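Local coordinates for Peptide/nickel transport system substrate-binding protein (Listeria monocytogenes serotype 1/2a, PDB 5KZT) that binds peptides as an OppA-type extracellular solute-binding protein and probably delivers them to an ABC importer for uptake, at residues Pro91-Ala94 against Asn95-Val98; Asn170-Phe173 against Val174-Gly178. All coordinates share one frame; numbering follows the deposited sequence.

Contact 1: residues Pro91-Ala94 against Asn95-Val98; sequences PVTA and NDYV
With chi1 at 73°, Thr93 sets OG1 between its own backbone N and carbonyl carbon, facing the first turn of the helix, while in Asp96 a chi1 of -59° leaves CG beside the backbone N, which lets OD2 reach the N-H of Thr93. Together they make a capping box with Thr93 as N-cap. One half of the box is the bond from Thr93 N to Asp96 OD2, 3.1 Å long and fairly straight (162°), which meets the oxygen from above the carboxylate plane. The other half is weak: OG1 of Thr93 accepts from Asn95 N, 3.3 Å away. Asp96 N also bonds to Thr93 O at 3.0 Å, coming from above the carbonyl plane. Trp86 NE1 donates to the same OD2, and two N-H groups therefore hold this oxygen of a buried residue, which should limit the carboxylate's rotation. Val92 crosses Asp96 at about a right angle, its CG1 3.8 Å from OD2, and also touches Tyr97 CE1 at 4.2 Å. Thr93 O lies at the edge of the Tyr97 ring. The box stands at the start of helix 94-105, whose Ala94 and Tyr97 side chains pack on strands 138-140 and 145-149 of an antiparallel sheet.

Contact 2: residues Asn170-Phe173 against Val174-Gly178; sequences NEKF and VTEKG
One face of the Phe173 ring is covered by Lys177, one turn on in the short helix 171-177, which Asn170 caps at its N-terminus. Lys177 CG stands 4.1 Å from the ring centroid, 21° off the normal and offset toward the rim, a CH-pi contact. Farther along the same side chain, Lys177 CE comes within 3.6 Å of Phe173 CZ. The bend at chi2 (-61°) carries the lysine's methylene groups across the ring obliquely. In the cap, Asn170 OD1 accepts from Phe173 N at 2.9 Å, and ND2 is held by Asp90, so both ends of the amide are engaged. Asn170 O then takes Val174 N in an almost straight bond. On another side of the helix Lys172 and Glu176 run side by side, with CG of Lys172 3.7 Å from Glu176 OE2; Lys172 NZ stays 5.2 Å from that oxygen, too far for a salt bridge, though the opposite charges may still attract. Val174 packs on Tyr99 and Arg103 of helix 94-105. Glu171 O has two donors from one residue, which reach it from opposite faces of its carbonyl plane: Thr175 N at 2.9 Å and the hydroxyl OG1 of Thr175 at 2.8 Å.

Overall arrangement
Contact 1 and contact 2 are two helix starts in series along the chain, each with a polar side chain at the N-cap, and their centres lie about 13 Å apart. They meet where Asp96 OD1 packs 4.1 Å from Asn170 CA. Trp86, which donates to Asp96, also touches the side chain of Asn170, while a backbone hydrogen bond joins Asp96 to Leu169, just ahead of the second cap. The two helices also pack directly, Glu171 touching Tyr99. The centre of each contact is about 26 Å from the centre of the chain, on the same side of it, and all four segments belong to the family 5 solute-binding protein sequence range.

Contact 1: residues Pro91-Ala94 against Asn95-Val98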
ATOM      1  N   PRO A  91      -6.195  -0.217  29.952  1.00 27.78           N
ATOM      2  CA  PRO A  91      -7.302  -0.686  29.107  1.00 26.72           C
ATOM      3  C   PRO A  91      -7.380   0.090  27.777  1.00 24.91           C
ATOM      4  O   PRO A  91      -6.947   1.254  27.706  1.00 24.07           O
ATOM      5  CB  PRO A  91      -8.536  -0.391  29.962  1.00 27.68           C
ATOM      6  CG  PRO A  91      -8.146   0.853  30.688  1.00 28.27           C
ATOM      7  CD  PRO A  91      -6.679   0.701  31.004  1.00 28.56           C
ATOM      8  N   VAL A  92      -7.884  -0.575  26.740  1.00 23.75           N
ATOM      9  CA  VAL A  92      -8.172   0.077  25.470  1.00 22.90           C
ATOM     10  C   VAL A  92      -9.584   0.643  25.602  1.00 22.95           C
ATOM     11  O   VAL A  92     -10.543  -0.101  25.882  1.00 23.55           O
ATOM     12  CB  VAL A  92      -8.066  -0.877  24.267  1.00 22.12           C
ATOM     13  CG1 VAL A  92      -8.401  -0.148  22.959  1.00 21.09           C
ATOM     14  CG2 VAL A  92      -6.674  -1.527  24.208  1.00 22.05           C
ATOM     15  N   THR A  93      -9.702   1.961  25.471  1.00 22.54           N
ATOM     16  CA  THR A  93     -10.981   2.651  25.702  1.00 22.50           C
ATOM     17  C   THR A  93     -11.370   3.476  24.478  1.00 21.26           C
ATOM     18  O   THR A  93     -10.560   3.655  23.552  1.00 19.91           O
ATOM     19  CB  THR A  93     -10.907   3.602  26.912  1.00 23.70           C
ATOM     20  OG1 THR A  93     -10.137   4.751  26.566  1.00 23.80           O
ATOM     21  CG2 THR A  93     -10.312   2.920  28.129  1.00 24.74           C
ATOM     22  N   ALA A  94     -12.591   4.017  24.503  1.00 20.86           N
ATOM     23  CA  ALA A  94     -13.096   4.874  23.425  1.00 20.12           C
ATOM     24  C   ALA A  94     -12.209   6.082  23.204  1.00 19.61           C
ATOM     25  O   ALA A  94     -12.100   6.553  22.081  1.00 18.72           O
ATOM     26  CB  ALA A  94     -14.515   5.329  23.728  1.00 20.43           C
ATOM     27  N   ASN A  95     -11.584   6.567  24.278  1.00 20.21           N
ATOM     28  CA  ASN A  95     -10.700   7.737  24.205  1.00 20.44           C
ATOM     29  C   ASN A  95      -9.491   7.515  23.305  1.00 19.67           C
ATOM     30  O   ASN A  95      -8.988   8.457  22.700  1.00 18.80           O
ATOM     31  CB  ASN A  95     -10.264   8.159  25.596  1.00 21.97           C
ATOM     32  CG  ASN A  95     -11.443   8.532  26.465  1.00 23.27           C
ATOM     33  OD1 ASN A  95     -12.340   9.235  26.026  1.00 23.68           O
ATOM     34  ND2 ASN A  95     -11.478   8.013  27.684  1.00 24.88           N
ATOM     35  N   ASP A  96      -9.043   6.267  23.203  1.00 19.10           N
ATOM     36  CA  ASP A  96      -7.903   5.932  22.362  1.00 18.93           C
ATOM     37  C   ASP A  96      -8.243   6.060  20.882  1.00 17.74           C
ATOM     38  O   ASP A  96      -7.380   6.396  20.071  1.00 17.05           O
ATOM     39  CB  ASP A  96      -7.440   4.500  22.612  1.00 19.43           C
ATOM     40  CG  ASP A  96      -7.026   4.241  24.035  1.00 20.66           C
ATOM     41  OD1 ASP A  96      -6.666   5.165  24.780  1.00 21.24           O
ATOM     42  OD2 ASP A  96      -7.039   3.051  24.414  1.00 22.08           O
ATOM     43  N   TYR A  97      -9.494   5.764  20.531  1.00 17.48           N
ATOM     44  CA  TYR A  97      -9.941   5.924  19.153  1.00 16.98           C
ATOM     45  C   TYR A  97     -10.165   7.386  18.824  1.00 16.47           C
ATOM     46  O   TYR A  97      -9.764   7.857  17.748  1.00 16.35           O
ATOM     47  CB  TYR A  97     -11.218   5.152  18.876  1.00 17.16           C
ATOM     48  CG  TYR A  97     -11.055   3.667  18.906  1.00 17.67           C
ATOM     49  CD1 TYR A  97     -11.163   2.969  20.103  1.00 18.69           C
ATOM     50  CD2 TYR A  97     -10.819   2.947  17.747  1.00 17.59           C
ATOM     51  CE1 TYR A  97     -11.011   1.584  20.139  1.00 19.33           C
ATOM     52  CE2 TYR A  97     -10.669   1.567  17.776  1.00 18.26           C
ATOM     53  CZ  TYR A  97     -10.786   0.900  18.975  1.00 18.91           C
ATOM     54  OH  TYR A  97     -10.671  -0.453  19.052  1.00 21.06           O
ATOM     55  N   VAL A  98     -10.790   8.108  19.744  1.00 16.60           N
ATOM     56  CA  VAL A  98     -11.002   9.533  19.549  1.00 16.48           C
ATOM     57  C   VAL A  98      -9.653  10.221  19.354  1.00 16.47           C
ATOM     58  O   VAL A  98      -9.460  10.985  18.397  1.00 16.07           O
ATOM     59  CB  VAL A  98     -11.776  10.172  20.716  1.00 17.02           C
ATOM     60  CG1 VAL A  98     -11.828  11.691  20.589  1.00 17.13           C
ATOM     61  CG2 VAL A  98     -13.189   9.627  20.764  1.00 16.89           C
TER

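Contact 2: residues Asn170-Phe173 against Val174-Gly178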
ATOM      1  N   ASN A 170      -2.717   4.960  22.349  1.00 19.20           N
ATOM      2  CA  ASN A 170      -2.656   5.347  23.739  1.00 20.55           C
ATOM      3  C   ASN A 170      -2.058   6.746  23.871  1.00 20.73           C
ATOM      4  O   ASN A 170      -0.854   6.905  23.797  1.00 20.70           O
ATOM      5  CB  ASN A 170      -1.820   4.318  24.497  1.00 21.36           C
ATOM      6  CG  ASN A 170      -1.797   4.569  25.990  1.00 22.85           C
ATOM      7  OD1 ASN A 170      -1.300   5.593  26.477  1.00 23.43           O
ATOM      8  ND2 ASN A 170      -2.329   3.612  26.732  1.00 23.47           N
ATOM      9  N   GLU A 171      -2.903   7.757  24.096  1.00 21.62           N
ATOM     10  CA  GLU A 171      -2.456   9.159  24.087  1.00 22.20           C
ATOM     11  C   GLU A 171      -1.323   9.419  25.070  1.00 23.87           C
ATOM     12  O   GLU A 171      -0.355  10.115  24.748  1.00 24.14           O
ATOM     13  CB  GLU A 171      -3.606  10.113  24.384  1.00 22.76           C
ATOM     14  CG  GLU A 171      -3.191  11.583  24.449  1.00 23.45           C
ATOM     15  CD  GLU A 171      -4.360  12.533  24.506  1.00 24.13           C
ATOM     16  OE1 GLU A 171      -5.514  12.091  24.566  1.00 24.19           O
ATOM     17  OE2 GLU A 171      -4.113  13.740  24.513  1.00 25.06           O
ATOM     18  N   LYS A 172      -1.444   8.857  26.262  1.00 24.99           N
ATOM     19  CA  LYS A 172      -0.429   9.052  27.289  1.00 26.75           C
ATOM     20  C   LYS A 172       0.943   8.555  26.828  1.00 25.92           C
ATOM     21  O   LYS A 172       1.961   9.230  26.982  1.00 27.07           O
ATOM     22  CB  LYS A 172      -0.850   8.354  28.582  1.00 28.59           C
ATOM     23  CG  LYS A 172      -0.047   8.776  29.796  1.00 31.21           C
ATOM     24  CD  LYS A 172      -0.751   8.418  31.110  1.00 33.14           C
ATOM     25  CE  LYS A 172      -0.855   6.905  31.310  1.00 33.88           C
ATOM     26  NZ  LYS A 172      -0.706   6.504  32.745  1.00 36.15           N
ATOM     27  N   PHE A 173       0.964   7.373  26.263  1.00 24.69           N
ATOM     28  CA  PHE A 173       2.204   6.794  25.777  1.00 24.22           C
ATOM     29  C   PHE A 173       2.795   7.558  24.579  1.00 23.57           C
ATOM     30  O   PHE A 173       4.000   7.841  24.560  1.00 23.98           O
ATOM     31  CB  PHE A 173       1.978   5.337  25.405  1.00 23.71           C
ATOM     32  CG  PHE A 173       3.225   4.633  24.966  1.00 23.59           C
ATOM     33  CD1 PHE A 173       4.045   4.004  25.890  1.00 24.60           C
ATOM     34  CD2 PHE A 173       3.570   4.579  23.621  1.00 22.88           C
ATOM     35  CE1 PHE A 173       5.199   3.333  25.490  1.00 24.67           C
ATOM     36  CE2 PHE A 173       4.724   3.912  23.202  1.00 22.72           C
ATOM     37  CZ  PHE A 173       5.538   3.281  24.142  1.00 24.03           C
ATOM     38  N   VAL A 174       1.955   7.877  23.591  1.00 22.25           N
ATOM     39  CA  VAL A 174       2.391   8.608  22.404  1.00 21.82           C
ATOM     40  C   VAL A 174       2.970   9.955  22.807  1.00 23.02           C
ATOM     41  O   VAL A 174       4.037  10.344  22.319  1.00 22.81           O
ATOM     42  CB  VAL A 174       1.259   8.791  21.351  1.00 20.87           C
ATOM     43  CG1 VAL A 174       1.716   9.668  20.190  1.00 20.77           C
ATOM     44  CG2 VAL A 174       0.830   7.442  20.776  1.00 20.23           C
ATOM     45  N   THR A 175       2.266  10.650  23.702  1.00 24.20           N
ATOM     46  CA  THR A 175       2.712  11.958  24.185  1.00 26.12           C
ATOM     47  C   THR A 175       4.063  11.876  24.911  1.00 27.77           C
ATOM     48  O   THR A 175       4.966  12.653  24.613  1.00 28.34           O
ATOM     49  CB  THR A 175       1.655  12.623  25.093  1.00 26.87           C
ATOM     50  OG1 THR A 175       0.419  12.735  24.382  1.00 26.44           O
ATOM     51  CG2 THR A 175       2.113  14.012  25.536  1.00 27.97           C
ATOM     52  N   GLU A 176       4.197  10.926  25.838  1.00 29.37           N
ATOM     53  CA  GLU A 176       5.457  10.674  26.553  1.00 31.51           C
ATOM     54  C   GLU A 176       6.664  10.439  25.643  1.00 31.33           C
ATOM     55  O   GLU A 176       7.743  10.918  25.937  1.00 32.49           O
ATOM     56  CB  GLU A 176       5.316   9.474  27.499  1.00 33.02           C
ATOM     57  CG  GLU A 176       4.535   9.791  28.764  1.00 35.11           C
ATOM     58  CD  GLU A 176       3.946   8.569  29.481  1.00 36.30           C
ATOM     59  OE1 GLU A 176       3.897   7.460  28.892  1.00 36.35           O
ATOM     60  OE2 GLU A 176       3.505   8.731  30.645  1.00 38.12           O
ATOM     61  N   LYS A 177       6.490   9.708  24.546  1.00 30.00           N
ATOM     62  CA  LYS A 177       7.604   9.434  23.639  1.00 30.01           C
ATOM     63  C   LYS A 177       7.968  10.585  22.703  1.00 29.94           C
ATOM     64  O   LYS A 177       9.066  10.569  22.120  1.00 29.75           O
ATOM     65  CB  LYS A 177       7.326   8.161  22.820  1.00 29.22           C
ATOM     66  CG  LYS A 177       7.126   6.907  23.660  1.00 29.77           C
ATOM     67  CD  LYS A 177       8.357   6.565  24.507  1.00 31.50           C
ATOM     68  CE  LYS A 177       8.049   5.481  25.525  1.00 32.42           C
ATOM     69  NZ  LYS A 177       9.098   5.396  26.579  1.00 33.95           N
ATOM     70  N   GLY A 178       7.051  11.551  22.535  1.00 29.87           N
ATOM     71  CA  GLY A 178       7.273  12.723  21.674  1.00 30.30           C
ATOM     72  C   GLY A 178       7.765  12.358  20.280  1.00 30.07           C
ATOM     73  O   GLY A 178       7.242  11.422  19.666  1.00 28.42           O
TER